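Local coordinates for azurocidin (Homo sapiens, PDB 1A7S), which binds heparin, probably also bacterial lipopolysaccharide, and is a chemotactic, antibacterial serine protease homolog of neutrophil granules, at residues Phe202-Val206 against Ala207-Asp211. Numbering follows the deposited sequence.
Sequences FFTRV and ALFRD
Arg205 and Leu208 lie against each other where the last strand of the trypsin-like fold, 201-205, gives way through a 3-10 turn to the C-terminal helix 210-218. Two successive i to i+3 backbone bonds make the turn. Leu208 N donates to Arg205 O over 3.1 Å, and the next bond, from Phe209 N to Val206 O, is shorter at 2.8 Å. Together they close consecutive turns of 3-10 type. Phe209 then serves as the N-cap residue of the helix.

The aliphatic part of Arg205 runs over the isobutyl group of Leu208, an exposed residue, at a slant. With CG anti to the backbone N (chi1 -173°) and chi2 also extended, the chain brings CD to 3.8 Å from Leu208 CG, while CB touches the CD1 methyl. It bends only at chi3, beyond this apolar stretch, and there NE donates to the carbonyl of Asn158 on the adjacent strand 158-162, tying the guanidinium group back to the sheet.

On another side of the turn, the buried Phe209 folds back toward the strand. Its ring presents an edge to Arg205 O, with CD2 3.3 Å from that oxygen, so the carbonyl receives an N-H and lies beside the polarised rim of an aromatic ring. Asn79, Asn88 and Leu90 also pack on this ring. The side chains of Thr204 and Phe209 cross at about a right angle. In Thr204 a chi1 of -53° sets OG1 beside the backbone N, where it bonds to the carbonyl of Asp89; CG2 lies anti to that N, beside the carbonyl carbon, which places this methyl 3.7 Å from Phe209 CE2.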
ATOM      1  N   PHE A 202       5.004   6.254   8.905  1.00  7.47           N
ATOM      2  CA  PHE A 202       3.627   6.606   9.116  1.00  7.70           C
ATOM      3  C   PHE A 202       2.751   5.979   8.021  1.00  7.55           C
ATOM      4  O   PHE A 202       2.945   6.257   6.836  1.00  8.00           O
ATOM      5  CB  PHE A 202       3.464   8.153   9.056  1.00  8.86           C
ATOM      6  CG  PHE A 202       4.035   8.843  10.248  1.00 10.68           C
ATOM      7  CD1 PHE A 202       5.406   8.951  10.402  1.00 14.51           C
ATOM      8  CD2 PHE A 202       3.232   9.373  11.231  1.00 10.45           C
ATOM      9  CE1 PHE A 202       5.963   9.634  11.434  1.00 17.42           C
ATOM     10  CE2 PHE A 202       3.760  10.071  12.274  1.00 12.61           C
ATOM     11  CZ  PHE A 202       5.111  10.193  12.423  1.00 15.72           C
ATOM     12  N   PHE A 203       1.749   5.217   8.481  1.00  7.89           N
ATOM     13  CA  PHE A 203       0.773   4.591   7.626  1.00  7.44           C
ATOM     14  C   PHE A 203      -0.604   5.162   7.948  1.00  7.50           C
ATOM     15  O   PHE A 203      -0.933   5.397   9.108  1.00  9.23           O
ATOM     16  CB  PHE A 203       0.727   3.053   7.913  1.00  8.00           C
ATOM     17  CG  PHE A 203       1.988   2.340   7.549  1.00  7.82           C
ATOM     18  CD1 PHE A 203       3.037   2.236   8.398  1.00  8.52           C
ATOM     19  CD2 PHE A 203       2.077   1.703   6.325  1.00  7.98           C
ATOM     20  CE1 PHE A 203       4.200   1.593   8.092  1.00 10.01           C
ATOM     21  CE2 PHE A 203       3.223   1.003   5.979  1.00  9.62           C
ATOM     22  CZ  PHE A 203       4.304   0.993   6.839  1.00  9.51           C
ATOM     23  N   THR A 204      -1.408   5.402   6.945  1.00  7.89           N
ATOM     24  CA  THR A 204      -2.810   5.798   7.193  1.00  7.81           C
ATOM     25  C   THR A 204      -3.499   4.707   7.949  1.00  7.39           C
ATOM     26  O   THR A 204      -3.343   3.524   7.609  1.00  8.03           O
ATOM     27  CB  THR A 204      -3.478   6.012   5.816  1.00  9.99           C
ATOM     28  OG1 THR A 204      -2.638   6.910   5.129  1.00 12.65           O
ATOM     29  CG2 THR A 204      -4.927   6.530   5.989  1.00 11.93           C
ATOM     30  N   ARG A 205      -4.229   5.053   9.000  1.00  7.29           N
ATOM     31  CA  ARG A 205      -4.912   4.090   9.837  1.00  7.67           C
ATOM     32  C   ARG A 205      -6.198   3.622   9.159  1.00  7.11           C
ATOM     33  O   ARG A 205      -7.235   4.250   9.260  1.00  8.58           O
ATOM     34  CB  ARG A 205      -5.182   4.705  11.198  1.00  8.95           C
ATOM     35  CG  ARG A 205      -5.759   3.683  12.203  1.00 11.08           C
ATOM     36  CD  ARG A 205      -6.007   4.319  13.614  1.00 16.12           C
ATOM     37  NE  ARG A 205      -4.701   4.521  14.275  1.00 15.76           N
ATOM     38  CZ  ARG A 205      -4.120   3.675  15.116  1.00 15.97           C
ATOM     39  NH1 ARG A 205      -4.617   2.423  15.261  1.00 21.56           N
ATOM     40  NH2 ARG A 205      -3.043   4.001  15.759  1.00 18.20           N
ATOM     41  N   VAL A 206      -6.117   2.508   8.479  1.00  7.32           N
ATOM     42  CA  VAL A 206      -7.184   1.972   7.646  1.00  7.66           C
ATOM     43  C   VAL A 206      -8.476   1.810   8.409  1.00  7.22           C
ATOM     44  O   VAL A 206      -9.571   2.090   7.886  1.00  7.98           O
ATOM     45  CB  VAL A 206      -6.775   0.699   6.941  1.00  7.30           C
ATOM     46  CG1 VAL A 206      -7.935   0.059   6.169  1.00  8.20           C
ATOM     47  CG2 VAL A 206      -5.649   0.943   5.945  1.00  8.17           C
ATOM     48  N   ALA A 207      -8.396   1.338   9.636  1.00  7.56           N
ATOM     49  CA  ALA A 207      -9.603   1.057  10.399  1.00  8.02           C
ATOM     50  C   ALA A 207     -10.481   2.282  10.638  1.00  7.56           C
ATOM     51  O   ALA A 207     -11.674   2.145  10.897  1.00  8.62           O
ATOM     52  CB  ALA A 207      -9.274   0.387  11.712  1.00  8.74           C
ATOM     53  N   LEU A 208      -9.908   3.466  10.541  1.00  8.07           N
ATOM     54  CA  LEU A 208     -10.733   4.686  10.694  1.00  8.39           C
ATOM     55  C   LEU A 208     -11.666   4.875   9.521  1.00  8.07           C
ATOM     56  O   LEU A 208     -12.605   5.665   9.613  1.00 10.11           O
ATOM     57  CB  LEU A 208      -9.836   5.906  10.805  1.00 10.42           C
ATOM     58  CG  LEU A 208      -8.969   6.043  12.031  1.00 12.56           C
ATOM     59  CD1 LEU A 208      -8.101   7.290  11.915  1.00 15.08           C
ATOM     60  CD2 LEU A 208      -9.864   6.029  13.261  1.00 20.31           C
ATOM     61  N   PHE A 209     -11.328   4.273   8.384  1.00  7.87           N
ATOM     62  CA  PHE A 209     -11.995   4.535   7.086  1.00  8.39           C
ATOM     63  C   PHE A 209     -12.803   3.338   6.605  1.00  7.72           C
ATOM     64  O   PHE A 209     -13.280   3.361   5.472  1.00  8.02           O
ATOM     65  CB  PHE A 209     -10.914   4.837   6.030  1.00  9.52           C
ATOM     66  CG  PHE A 209     -10.135   6.088   6.337  1.00 11.57           C
ATOM     67  CD1 PHE A 209     -10.593   7.276   5.825  1.00 18.48           C
ATOM     68  CD2 PHE A 209      -8.988   6.049   7.060  1.00 11.44           C
ATOM     69  CE1 PHE A 209      -9.971   8.447   6.239  1.00 20.86           C
ATOM     70  CE2 PHE A 209      -8.317   7.179   7.422  1.00 13.19           C
ATOM     71  CZ  PHE A 209      -8.827   8.400   7.025  1.00 18.25           C
ATOM     72  N   ARG A 210     -13.016   2.305   7.419  1.00  7.61           N
ATOM     73  CA  ARG A 210     -13.694   1.107   6.882  1.00  7.02           C
ATOM     74  C   ARG A 210     -15.087   1.369   6.372  1.00  6.82           C
ATOM     75  O   ARG A 210     -15.462   0.882   5.312  1.00  7.74           O
ATOM     76  CB  ARG A 210     -13.688  -0.011   7.905  1.00  7.22           C
ATOM     77  CG  ARG A 210     -14.441  -1.248   7.522  1.00  7.17           C
ATOM     78  CD  ARG A 210     -13.870  -1.950   6.270  1.00  8.19           C
ATOM     79  NE  ARG A 210     -14.703  -3.068   5.869  1.00  7.90           N
ATOM     80  CZ  ARG A 210     -14.638  -4.289   6.384  1.00  7.34           C
ATOM     81  NH1 ARG A 210     -13.796  -4.592   7.312  1.00  7.74           N
ATOM     82  NH2 ARG A 210     -15.479  -5.244   5.932  1.00  9.97           N
ATOM     83  N   ASP A 211     -15.909   2.071   7.134  1.00  7.63           N
ATOM     84  CA  ASP A 211     -17.271   2.337   6.677  1.00  7.81           C
ATOM     85  C   ASP A 211     -17.230   3.140   5.370  1.00  8.00           C
ATOM     86  O   ASP A 211     -18.041   2.895   4.451  1.00  8.53           O
ATOM     87  CB  ASP A 211     -18.066   3.117   7.734  1.00  8.18           C
ATOM     88  CG  ASP A 211     -18.376   2.328   8.991  1.00  8.33           C
ATOM     89  OD1 ASP A 211     -18.150   1.123   9.057  1.00  8.96           O
ATOM     90  OD2 ASP A 211     -18.933   2.998   9.912  1.00 10.52           O
TER